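Local coordinates for protein EccE5 (Mycobacterium xenopi RIVM700367, PDB 7B9F) that is a component of the ESX-5 type VII secretion system and probably helps build its membrane complex for protein export across the mycobacterial inner membrane, at residues A[111-119]-A[198-206]; A[152-160]-A[208-216]. All coordinates share one frame; numbering follows the deposited sequence.

Interactions 1 and 2 illustrate how one fold holds its parts together differently at its centre and toward its border. The centre of interaction 1 lies about 5 Å from the centre of the chain; this contact pairs two antiparallel strands, mostly through backbone hydrogen bonds and buried aliphatic side chains. Interaction 2, its centre about 16 Å from that of the chain, ties the loop leading into strand 159-166 to a short helix and the arginine after it; polar side chains dominate there, and chains of other proteins come close. The two meet where 159-166 pairs with 196-204: Arg203 O lies 2.8 Å from Asp158 N, a probable hydrogen bond. Their segments alternate along the chain.

Interaction 1: residues A[111-119]-A[198-206]; sequences QGQLVAVVT and TWLVLRMDP
Two neighbouring strands of the central antiparallel sheet, 113-119 and the 198-204 part of strand 196-204, meet here; the segment axes come within 4.3 Å at closest approach, with their N-to-C directions 158° apart. The backbone ladder includes Val115 N to Leu202 O at 3.1 Å and Leu200 N to Val117 O at 2.7 Å. On one face, Val115 pairs with Leu202 and Val117 with Leu200; helix 219-234 covers this side, with Thr227 touching both Val115 and Leu202. Gln113 also belongs to it: its chain bends at chi2 (70°), bringing OE1 to 3.2 Å from Pro206 CG. The other face carries Leu114, Ala116, Val118 and their partners. Val118 CB approaches the edge of the Trp199 indole, near the ring plane, 3.5 Å from CD1. Ala116 CB meets Val201 CG1 at 3.8 Å. Leu114 and Arg203 run side by side in the same direction, and the CD2 methyl of Leu114 lies along the extended arginine chain, 3.5 Å from NE, while the guanidinium forms a salt bridge with Asp161 on the adjacent strand. Such cross-strand pairing is characteristic of an antiparallel sheet layered on a helix, here 219-234.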
ATOM      1  N   GLN A 111     -36.519  11.420   9.817  1.00136.22           N
ATOM      2  CA  GLN A 111     -35.403  11.430   8.849  1.00136.22           C
ATOM      3  C   GLN A 111     -34.172  12.210   9.351  1.00136.22           C
ATOM      4  O   GLN A 111     -33.443  12.831   8.577  1.00136.22           O
ATOM      5  CB  GLN A 111     -35.864  11.894   7.455  1.00136.22           C
ATOM      6  CG  GLN A 111     -36.261  13.351   7.245  1.00136.22           C
ATOM      7  CD  GLN A 111     -36.123  13.782   5.803  1.00136.22           C
ATOM      8  OE1 GLN A 111     -36.072  12.952   4.898  1.00136.22           O
ATOM      9  NE2 GLN A 111     -36.058  15.089   5.579  1.00136.22           N
ATOM     10  N   GLY A 112     -33.902  12.130  10.645  1.00133.59           N
ATOM     11  CA  GLY A 112     -32.858  12.890  11.305  1.00133.59           C
ATOM     12  C   GLY A 112     -33.191  13.057  12.768  1.00133.59           C
ATOM     13  O   GLY A 112     -34.352  13.040  13.175  1.00133.59           O
ATOM     14  N   GLN A 113     -32.154  13.223  13.583  1.00130.43           N
ATOM     15  CA  GLN A 113     -32.309  13.124  15.030  1.00130.43           C
ATOM     16  C   GLN A 113     -32.352  14.490  15.698  1.00130.43           C
ATOM     17  O   GLN A 113     -31.681  15.431  15.271  1.00130.43           O
ATOM     18  CB  GLN A 113     -31.197  12.308  15.683  1.00130.43           C
ATOM     19  CG  GLN A 113     -31.240  10.819  15.465  1.00130.43           C
ATOM     20  CD  GLN A 113     -30.931  10.452  14.057  1.00130.43           C
ATOM     21  OE1 GLN A 113     -29.857  10.739  13.540  1.00130.43           O
ATOM     22  NE2 GLN A 113     -31.866   9.772  13.427  1.00130.43           N
ATOM     23  N   LEU A 114     -33.146  14.570  16.764  1.00127.54           N
ATOM     24  CA  LEU A 114     -33.339  15.769  17.564  1.00127.54           C
ATOM     25  C   LEU A 114     -33.149  15.394  19.022  1.00127.54           C
ATOM     26  O   LEU A 114     -33.857  14.522  19.530  1.00127.54           O
ATOM     27  CB  LEU A 114     -34.748  16.326  17.349  1.00127.54           C
ATOM     28  CG  LEU A 114     -35.107  16.863  15.962  1.00127.54           C
ATOM     29  CD1 LEU A 114     -36.582  17.248  15.854  1.00127.54           C
ATOM     30  CD2 LEU A 114     -34.249  18.064  15.696  1.00127.54           C
ATOM     31  N   VAL A 115     -32.205  16.043  19.702  1.00123.74           N
ATOM     32  CA  VAL A 115     -31.929  15.769  21.108  1.00123.74           C
ATOM     33  C   VAL A 115     -31.749  17.092  21.831  1.00123.74           C
ATOM     34  O   VAL A 115     -31.044  17.981  21.351  1.00123.74           O
ATOM     35  CB  VAL A 115     -30.668  14.897  21.293  1.00123.74           C
ATOM     36  CG1 VAL A 115     -30.340  14.715  22.760  1.00123.74           C
ATOM     37  CG2 VAL A 115     -30.855  13.557  20.662  1.00123.74           C
ATOM     38  N   ALA A 116     -32.349  17.209  23.014  1.00122.58           N
ATOM     39  CA  ALA A 116     -32.284  18.431  23.796  1.00122.58           C
ATOM     40  C   ALA A 116     -31.505  18.205  25.081  1.00122.58           C
ATOM     41  O   ALA A 116     -31.530  17.118  25.663  1.00122.58           O
ATOM     42  CB  ALA A 116     -33.679  18.949  24.127  1.00122.58           C
ATOM     43  N   VAL A 117     -30.792  19.247  25.506  1.00124.48           N
ATOM     44  CA  VAL A 117     -30.069  19.280  26.773  1.00124.48           C
ATOM     45  C   VAL A 117     -30.568  20.480  27.559  1.00124.48           C
ATOM     46  O   VAL A 117     -30.469  21.617  27.086  1.00124.48           O
ATOM     47  CB  VAL A 117     -28.554  19.390  26.566  1.00124.48           C
ATOM     48  CG1 VAL A 117     -27.854  19.505  27.899  1.00124.48           C
ATOM     49  CG2 VAL A 117     -28.042  18.223  25.778  1.00124.48           C
ATOM     50  N   VAL A 118     -31.072  20.239  28.748  1.00126.02           N
ATOM     51  CA  VAL A 118     -31.561  21.322  29.589  1.00126.02           C
ATOM     52  C   VAL A 118     -30.402  21.845  30.422  1.00126.02           C
ATOM     53  O   VAL A 118     -29.470  21.108  30.757  1.00126.02           O
ATOM     54  CB  VAL A 118     -32.735  20.831  30.462  1.00126.02           C
ATOM     55  CG1 VAL A 118     -32.299  19.711  31.381  1.00126.02           C
ATOM     56  CG2 VAL A 118     -33.388  21.966  31.240  1.00126.02           C
ATOM     57  N   THR A 119     -30.422  23.138  30.724  1.00127.83           N
ATOM     58  CA  THR A 119     -29.415  23.709  31.601  1.00127.83           C
ATOM     59  C   THR A 119     -30.047  24.810  32.437  1.00127.83           C
ATOM     60  O   THR A 119     -31.038  25.420  32.030  1.00127.83           O
ATOM     61  CB  THR A 119     -28.213  24.232  30.807  1.00127.83           C
ATOM     62  OG1 THR A 119     -27.162  24.585  31.710  1.00127.83           O
ATOM     63  CG2 THR A 119     -28.584  25.424  29.966  1.00127.83           C
ATOM     64  N   THR A 198     -34.124  27.056  29.782  1.00126.92           N
ATOM     65  CA  THR A 198     -33.107  27.142  28.751  1.00126.92           C
ATOM     66  C   THR A 198     -32.744  25.740  28.301  1.00126.92           C
ATOM     67  O   THR A 198     -32.494  24.865  29.133  1.00126.92           O
ATOM     68  CB  THR A 198     -31.868  27.869  29.274  1.00126.92           C
ATOM     69  OG1 THR A 198     -32.202  29.233  29.545  1.00126.92           O
ATOM     70  CG2 THR A 198     -30.758  27.844  28.245  1.00126.92           C
ATOM     71  N   TRP A 199     -32.719  25.523  26.990  1.00126.10           N
ATOM     72  CA  TRP A 199     -32.321  24.239  26.443  1.00126.10           C
ATOM     73  C   TRP A 199     -31.356  24.416  25.283  1.00126.10           C
ATOM     74  O   TRP A 199     -31.428  25.389  24.530  1.00126.10           O
ATOM     75  CB  TRP A 199     -33.513  23.416  25.957  1.00126.10           C
ATOM     76  CG  TRP A 199     -34.606  23.255  26.940  1.00126.10           C
ATOM     77  CD1 TRP A 199     -34.674  22.337  27.936  1.00126.10           C
ATOM     78  CD2 TRP A 199     -35.831  23.981  26.978  1.00126.10           C
ATOM     79  NE1 TRP A 199     -35.850  22.470  28.625  1.00126.10           N
ATOM     80  CE2 TRP A 199     -36.581  23.474  28.052  1.00126.10           C
ATOM     81  CE3 TRP A 199     -36.360  25.025  26.221  1.00126.10           C
ATOM     82  CZ2 TRP A 199     -37.831  23.970  28.385  1.00126.10           C
ATOM     83  CZ3 TRP A 199     -37.595  25.519  26.553  1.00126.10           C
ATOM     84  CH2 TRP A 199     -38.320  24.993  27.626  1.00126.10           C
ATOM     85  N   LEU A 200     -30.451  23.456  25.160  1.00123.74           N
ATOM     86  CA  LEU A 200     -29.632  23.262  23.975  1.00123.74           C
ATOM     87  C   LEU A 200     -30.176  22.058  23.226  1.00123.74           C
ATOM     88  O   LEU A 200     -30.244  20.965  23.792  1.00123.74           O
ATOM     89  CB  LEU A 200     -28.175  23.006  24.360  1.00123.74           C
ATOM     90  CG  LEU A 200     -27.189  24.126  24.675  1.00123.74           C
ATOM     91  CD1 LEU A 200     -26.978  24.966  23.438  1.00123.74           C
ATOM     92  CD2 LEU A 200     -27.624  24.980  25.853  1.00123.74           C
ATOM     93  N   VAL A 201     -30.548  22.237  21.964  1.00122.69           N
ATOM     94  CA  VAL A 201     -31.084  21.140  21.169  1.00122.69           C
ATOM     95  C   VAL A 201     -30.091  20.803  20.068  1.00122.69           C
ATOM     96  O   VAL A 201     -29.435  21.690  19.512  1.00122.69           O
ATOM     97  CB  VAL A 201     -32.490  21.440  20.616  1.00122.69           C
ATOM     98  CG1 VAL A 201     -33.406  21.857  21.747  1.00122.69           C
ATOM     99  CG2 VAL A 201     -32.477  22.475  19.530  1.00122.69           C
ATOM    100  N   LEU A 202     -29.933  19.513  19.807  1.00124.74           N
ATOM    101  CA  LEU A 202     -28.852  18.985  18.990  1.00124.74           C
ATOM    102  C   LEU A 202     -29.442  18.407  17.714  1.00124.74           C
ATOM    103  O   LEU A 202     -30.429  17.672  17.773  1.00124.74           O
ATOM    104  CB  LEU A 202     -28.119  17.887  19.756  1.00124.74           C
ATOM    105  CG  LEU A 202     -27.365  18.267  21.032  1.00124.74           C
ATOM    106  CD1 LEU A 202     -26.824  17.039  21.712  1.00124.74           C
ATOM    107  CD2 LEU A 202     -26.287  19.257  20.809  1.00124.74           C
ATOM    108  N   ARG A 203     -28.852  18.719  16.569  1.00125.49           N
ATOM    109  CA  ARG A 203     -29.259  18.097  15.317  1.00125.49           C
ATOM    110  C   ARG A 203     -28.105  17.346  14.674  1.00125.49           C
ATOM    111  O   ARG A 203     -26.985  17.855  14.603  1.00125.49           O
ATOM    112  CB  ARG A 203     -29.819  19.127  14.340  1.00125.49           C
ATOM    113  CG  ARG A 203     -31.175  19.655  14.729  1.00125.49           C
ATOM    114  CD  ARG A 203     -31.774  20.528  13.639  1.00125.49           C
ATOM    115  NE  ARG A 203     -33.130  20.950  13.969  1.00125.49           N
ATOM    116  CZ  ARG A 203     -33.437  21.916  14.826  1.00125.49           C
ATOM    117  NH1 ARG A 203     -32.484  22.593  15.450  1.00125.49           N
ATOM    118  NH2 ARG A 203     -34.708  22.212  15.053  1.00125.49           N
ATOM    119  N   MET A 204     -28.382  16.130  14.201  1.00132.86           N
ATOM    120  CA  MET A 204     -27.377  15.334  13.511  1.00132.86           C
ATOM    121  C   MET A 204     -28.021  14.572  12.366  1.00132.86           C
ATOM    122  O   MET A 204     -29.118  14.029  12.515  1.00132.86           O
ATOM    123  CB  MET A 204     -26.692  14.340  14.456  1.00132.86           C
ATOM    124  CG  MET A 204     -25.591  13.531  13.784  1.00132.86           C
ATOM    125  SD  MET A 204     -24.747  12.367  14.860  1.00132.86           S
ATOM    126  CE  MET A 204     -26.024  11.136  15.062  1.00132.86           C
ATOM    127  N   ASP A 205     -27.329  14.516  11.229  1.00131.80           N
ATOM    128  CA  ASP A 205     -27.729  13.677  10.109  1.00131.80           C
ATOM    129  C   ASP A 205     -26.754  12.515  10.060  1.00131.80           C
ATOM    130  O   ASP A 205     -25.543  12.750   9.947  1.00131.80           O
ATOM    131  CB  ASP A 205     -27.699  14.470   8.797  1.00131.80           C
ATOM    132  CG  ASP A 205     -27.944  13.613   7.542  1.00131.80           C
ATOM    133  OD1 ASP A 205     -28.287  12.413   7.621  1.00131.80           O
ATOM    134  OD2 ASP A 205     -27.776  14.168   6.437  1.00131.80           O
ATOM    135  N   PRO A 206     -27.216  11.268  10.167  1.00126.92           N
ATOM    136  CA  PRO A 206     -26.290  10.133  10.073  1.00126.92           C
ATOM    137  C   PRO A 206     -25.581  10.040   8.742  1.00126.92           C
ATOM    138  O   PRO A 206     -24.457   9.530   8.687  1.00126.92           O
ATOM    139  CB  PRO A 206     -27.203   8.922  10.292  1.00126.92           C
ATOM    140  CG  PRO A 206     -28.316   9.440  11.061  1.00126.92           C
ATOM    141  CD  PRO A 206     -28.566  10.818  10.520  1.00126.92           C
TER

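Interaction 2: residues A[152-160]-A[208-216]; sequences QFDVRLDAI and RNVAAVAAR
Asp154 and Arg216 form a salt bridge that, with the neighbouring Asn209 contacts, fastens the loop before strand 159-166 of the antiparallel sheet to the short helix 210-214. In the ionic part, the guanidinium grips the carboxylate end-on, NH1 and NH2 both donating to OD2, at 2.8 Å from NH1. OD2 lies in the guanidinium plane, at its edge, although the carboxylate is turned 67° from that plane. NH2 donates on the syn lone pair, whereas NH1 arrives on the syn side but 33° out of the carboxylate plane. An acidic side chain of another protein's chain forms a salt bridge with Arg216 NE, so the arginine joins the loop to the assembly. The hydrogen-bonding part belongs to Asn209, at the N-cap position but without a side-chain capping bond. Its amide instead meets the backbone of Arg156: OD1 accepts from Arg156 N at 2.9 Å, with the donor above the carbonyl plane, and ND2 gives a weak bond to Arg156 O. In the packing part, Val155 CG1 lies over one face of the Arg216 guanidinium and 4.0 Å from Ala212 CB. Ala212 CB also lies 3.7 Å from Asp154 CG, which chi1 of 62° sets between the backbone N and the carbonyl carbon.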
ATOM      1  N   GLN A 152     -17.032  17.576  17.245  1.00125.60           N
ATOM      2  CA  GLN A 152     -16.332  16.676  18.146  1.00125.60           C
ATOM      3  C   GLN A 152     -15.299  15.893  17.341  1.00125.60           C
ATOM      4  O   GLN A 152     -14.940  16.276  16.224  1.00125.60           O
ATOM      5  CB  GLN A 152     -17.326  15.798  18.884  1.00125.60           C
ATOM      6  CG  GLN A 152     -18.408  16.615  19.537  1.00125.60           C
ATOM      7  CD  GLN A 152     -19.200  15.833  20.542  1.00125.60           C
ATOM      8  OE1 GLN A 152     -18.886  14.683  20.827  1.00125.60           O
ATOM      9  NE2 GLN A 152     -20.235  16.449  21.092  1.00125.60           N
ATOM     10  N   PHE A 153     -14.785  14.804  17.917  1.00122.74           N
ATOM     11  CA  PHE A 153     -13.612  14.144  17.350  1.00122.74           C
ATOM     12  C   PHE A 153     -13.888  13.582  15.964  1.00122.74           C
ATOM     13  O   PHE A 153     -13.067  13.730  15.053  1.00122.74           O
ATOM     14  CB  PHE A 153     -13.146  13.037  18.283  1.00122.74           C
ATOM     15  CG  PHE A 153     -12.880  13.505  19.667  1.00122.74           C
ATOM     16  CD1 PHE A 153     -11.816  14.340  19.934  1.00122.74           C
ATOM     17  CD2 PHE A 153     -13.704  13.125  20.703  1.00122.74           C
ATOM     18  CE1 PHE A 153     -11.574  14.776  21.211  1.00122.74           C
ATOM     19  CE2 PHE A 153     -13.467  13.557  21.981  1.00122.74           C
ATOM     20  CZ  PHE A 153     -12.402  14.386  22.236  1.00122.74           C
ATOM     21  N   ASP A 154     -15.035  12.944  15.781  1.00128.26           N
ATOM     22  CA  ASP A 154     -15.353  12.398  14.471  1.00128.26           C
ATOM     23  C   ASP A 154     -16.797  12.646  14.050  1.00128.26           C
ATOM     24  O   ASP A 154     -17.139  12.482  12.876  1.00128.26           O
ATOM     25  CB  ASP A 154     -14.997  10.909  14.450  1.00128.26           C
ATOM     26  CG  ASP A 154     -15.793  10.088  15.455  1.00128.26           C
ATOM     27  OD1 ASP A 154     -16.604  10.652  16.218  1.00128.26           O
ATOM     28  OD2 ASP A 154     -15.587   8.858  15.496  1.00128.26           O
ATOM     29  N   VAL A 155     -17.651  13.036  14.986  1.00125.28           N
ATOM     30  CA  VAL A 155     -19.035  13.332  14.648  1.00125.28           C
ATOM     31  C   VAL A 155     -19.162  14.800  14.268  1.00125.28           C
ATOM     32  O   VAL A 155     -18.414  15.660  14.740  1.00125.28           O
ATOM     33  CB  VAL A 155     -19.977  12.958  15.806  1.00125.28           C
ATOM     34  CG1 VAL A 155     -19.868  11.487  16.085  1.00125.28           C
ATOM     35  CG2 VAL A 155     -19.649  13.741  17.033  1.00125.28           C
ATOM     36  N   ARG A 156     -20.112  15.088  13.386  1.00127.09           N
ATOM     37  CA  ARG A 156     -20.297  16.418  12.813  1.00127.09           C
ATOM     38  C   ARG A 156     -21.765  16.785  12.982  1.00127.09           C
ATOM     39  O   ARG A 156     -22.608  16.365  12.186  1.00127.09           O
ATOM     40  CB  ARG A 156     -19.895  16.447  11.345  1.00127.09           C
ATOM     41  CG  ARG A 156     -18.437  16.149  11.075  1.00127.09           C
ATOM     42  CD  ARG A 156     -17.547  17.286  11.512  1.00127.09           C
ATOM     43  NE  ARG A 156     -16.131  16.951  11.387  1.00127.09           N
ATOM     44  CZ  ARG A 156     -15.302  16.797  12.414  1.00127.09           C
ATOM     45  NH1 ARG A 156     -15.739  16.944  13.655  1.00127.09           N
ATOM     46  NH2 ARG A 156     -14.030  16.493  12.200  1.00127.09           N
ATOM     47  N   LEU A 157     -22.074  17.561  14.010  1.00125.69           N
ATOM     48  CA  LEU A 157     -23.453  17.959  14.250  1.00125.69           C
ATOM     49  C   LEU A 157     -23.875  19.027  13.252  1.00125.69           C
ATOM     50  O   LEU A 157     -23.083  19.893  12.875  1.00125.69           O
ATOM     51  CB  LEU A 157     -23.612  18.463  15.680  1.00125.69           C
ATOM     52  CG  LEU A 157     -23.981  17.423  16.738  1.00125.69           C
ATOM     53  CD1 LEU A 157     -22.974  16.300  16.848  1.00125.69           C
ATOM     54  CD2 LEU A 157     -24.105  18.100  18.070  1.00125.69           C
ATOM     55  N   ASP A 158     -25.127  18.954  12.801  1.00127.85           N
ATOM     56  CA  ASP A 158     -25.590  19.907  11.799  1.00127.85           C
ATOM     57  C   ASP A 158     -25.867  21.278  12.390  1.00127.85           C
ATOM     58  O   ASP A 158     -25.591  22.293  11.745  1.00127.85           O
ATOM     59  CB  ASP A 158     -26.843  19.392  11.102  1.00127.85           C
ATOM     60  CG  ASP A 158     -26.568  18.204  10.222  1.00127.85           C
ATOM     61  OD1 ASP A 158     -25.438  18.094   9.703  1.00127.85           O
ATOM     62  OD2 ASP A 158     -27.491  17.391  10.032  1.00127.85           O
ATOM     63  N   ALA A 159     -26.437  21.338  13.587  1.00123.54           N
ATOM     64  CA  ALA A 159     -26.802  22.627  14.147  1.00123.54           C
ATOM     65  C   ALA A 159     -26.868  22.525  15.658  1.00123.54           C
ATOM     66  O   ALA A 159     -27.154  21.466  16.217  1.00123.54           O
ATOM     67  CB  ALA A 159     -28.143  23.117  13.595  1.00123.54           C
ATOM     68  N   ILE A 160     -26.598  23.648  16.310  1.00124.68           N
ATOM     69  CA  ILE A 160     -26.761  23.788  17.748  1.00124.68           C
ATOM     70  C   ILE A 160     -27.698  24.965  17.951  1.00124.68           C
ATOM     71  O   ILE A 160     -27.385  26.081  17.524  1.00124.68           O
ATOM     72  CB  ILE A 160     -25.428  24.061  18.454  1.00124.68           C
ATOM     73  CG1 ILE A 160     -24.430  22.948  18.176  1.00124.68           C
ATOM     74  CG2 ILE A 160     -25.654  24.172  19.947  1.00124.68           C
ATOM     75  CD1 ILE A 160     -24.861  21.652  18.634  1.00124.68           C
ATOM     76  N   ARG A 208     -24.216  12.290   7.011  1.00128.92           N
ATOM     77  CA  ARG A 208     -22.963  13.025   7.059  1.00128.92           C
ATOM     78  C   ARG A 208     -21.945  12.376   7.979  1.00128.92           C
ATOM     79  O   ARG A 208     -20.805  12.845   8.042  1.00128.92           O
ATOM     80  CB  ARG A 208     -23.211  14.461   7.513  1.00128.92           C
ATOM     81  CG  ARG A 208     -24.443  15.095   6.909  1.00128.92           C
ATOM     82  CD  ARG A 208     -24.359  16.612   6.976  1.00128.92           C
ATOM     83  NE  ARG A 208     -23.154  17.153   6.349  1.00128.92           N
ATOM     84  CZ  ARG A 208     -22.917  17.180   5.038  1.00128.92           C
ATOM     85  NH1 ARG A 208     -21.782  17.696   4.587  1.00128.92           N
ATOM     86  NH2 ARG A 208     -23.814  16.724   4.175  1.00128.92           N
ATOM     87  N   ASN A 209     -22.321  11.319   8.694  1.00127.41           N
ATOM     88  CA  ASN A 209     -21.464  10.740   9.718  1.00127.41           C
ATOM     89  C   ASN A 209     -21.320   9.233   9.579  1.00127.41           C
ATOM     90  O   ASN A 209     -21.200   8.540  10.592  1.00127.41           O
ATOM     91  CB  ASN A 209     -21.995  11.085  11.102  1.00127.41           C
ATOM     92  CG  ASN A 209     -21.972  12.555  11.354  1.00127.41           C
ATOM     93  OD1 ASN A 209     -20.915  13.171  11.415  1.00127.41           O
ATOM     94  ND2 ASN A 209     -23.141  13.119  11.584  1.00127.41           N
ATOM     95  N   VAL A 210     -21.348   8.714   8.351  1.00123.93           N
ATOM     96  CA  VAL A 210     -21.338   7.269   8.139  1.00123.93           C
ATOM     97  C   VAL A 210     -20.054   6.639   8.675  1.00123.93           C
ATOM     98  O   VAL A 210     -20.083   5.549   9.259  1.00123.93           O
ATOM     99  CB  VAL A 210     -21.584   6.953   6.651  1.00123.93           C
ATOM    100  CG1 VAL A 210     -20.518   7.562   5.760  1.00123.93           C
ATOM    101  CG2 VAL A 210     -21.648   5.464   6.440  1.00123.93           C
ATOM    102  N   ALA A 211     -18.919   7.326   8.525  1.00121.53           N
ATOM    103  CA  ALA A 211     -17.661   6.799   9.041  1.00121.53           C
ATOM    104  C   ALA A 211     -17.674   6.723  10.559  1.00121.53           C
ATOM    105  O   ALA A 211     -17.155   5.769  11.145  1.00121.53           O
ATOM    106  CB  ALA A 211     -16.497   7.658   8.558  1.00121.53           C
ATOM    107  N   ALA A 212     -18.265   7.719  11.213  1.00121.30           N
ATOM    108  CA  ALA A 212     -18.299   7.732  12.668  1.00121.30           C
ATOM    109  C   ALA A 212     -19.330   6.758  13.216  1.00121.30           C
ATOM    110  O   ALA A 212     -19.128   6.173  14.283  1.00121.30           O
ATOM    111  CB  ALA A 212     -18.586   9.142  13.173  1.00121.30           C
ATOM    112  N   VAL A 213     -20.453   6.598  12.518  1.00122.59           N
ATOM    113  CA  VAL A 213     -21.486   5.682  12.983  1.00122.59           C
ATOM    114  C   VAL A 213     -21.044   4.238  12.796  1.00122.59           C
ATOM    115  O   VAL A 213     -21.254   3.395  13.673  1.00122.59           O
ATOM    116  CB  VAL A 213     -22.816   5.975  12.269  1.00122.59           C
ATOM    117  CG1 VAL A 213     -23.844   4.934  12.615  1.00122.59           C
ATOM    118  CG2 VAL A 213     -23.329   7.334  12.681  1.00122.59           C
ATOM    119  N   ALA A 214     -20.396   3.940  11.665  1.00121.29           N
ATOM    120  CA  ALA A 214     -20.023   2.569  11.334  1.00121.29           C
ATOM    121  C   ALA A 214     -19.053   1.957  12.332  1.00121.29           C
ATOM    122  O   ALA A 214     -18.984   0.731  12.436  1.00121.29           O
ATOM    123  CB  ALA A 214     -19.416   2.515   9.937  1.00121.29           C
ATOM    124  N   ALA A 215     -18.316   2.771  13.070  1.00120.55           N
ATOM    125  CA  ALA A 215     -17.434   2.255  14.100  1.00120.55           C
ATOM    126  C   ALA A 215     -18.141   2.038  15.424  1.00120.55           C
ATOM    127  O   ALA A 215     -17.568   1.409  16.317  1.00120.55           O
ATOM    128  CB  ALA A 215     -16.255   3.204  14.308  1.00120.55           C
ATOM    129  N   ARG A 216     -19.359   2.538  15.574  1.00123.36           N
ATOM    130  CA  ARG A 216     -20.063   2.492  16.843  1.00123.36           C
ATOM    131  C   ARG A 216     -21.140   1.419  16.821  1.00123.36           C
ATOM    132  O   ARG A 216     -21.489   0.872  15.776  1.00123.36           O
ATOM    133  CB  ARG A 216     -20.650   3.864  17.159  1.00123.36           C
ATOM    134  CG  ARG A 216     -19.560   4.836  17.496  1.00123.36           C
ATOM    135  CD  ARG A 216     -20.012   6.262  17.611  1.00123.36           C
ATOM    136  NE  ARG A 216     -18.933   7.096  18.131  1.00123.36           N
ATOM    137  CZ  ARG A 216     -17.976   7.631  17.382  1.00123.36           C
ATOM    138  NH1 ARG A 216     -17.959   7.423  16.075  1.00123.36           N
ATOM    139  NH2 ARG A 216     -17.036   8.376  17.942  1.00123.36           N
TER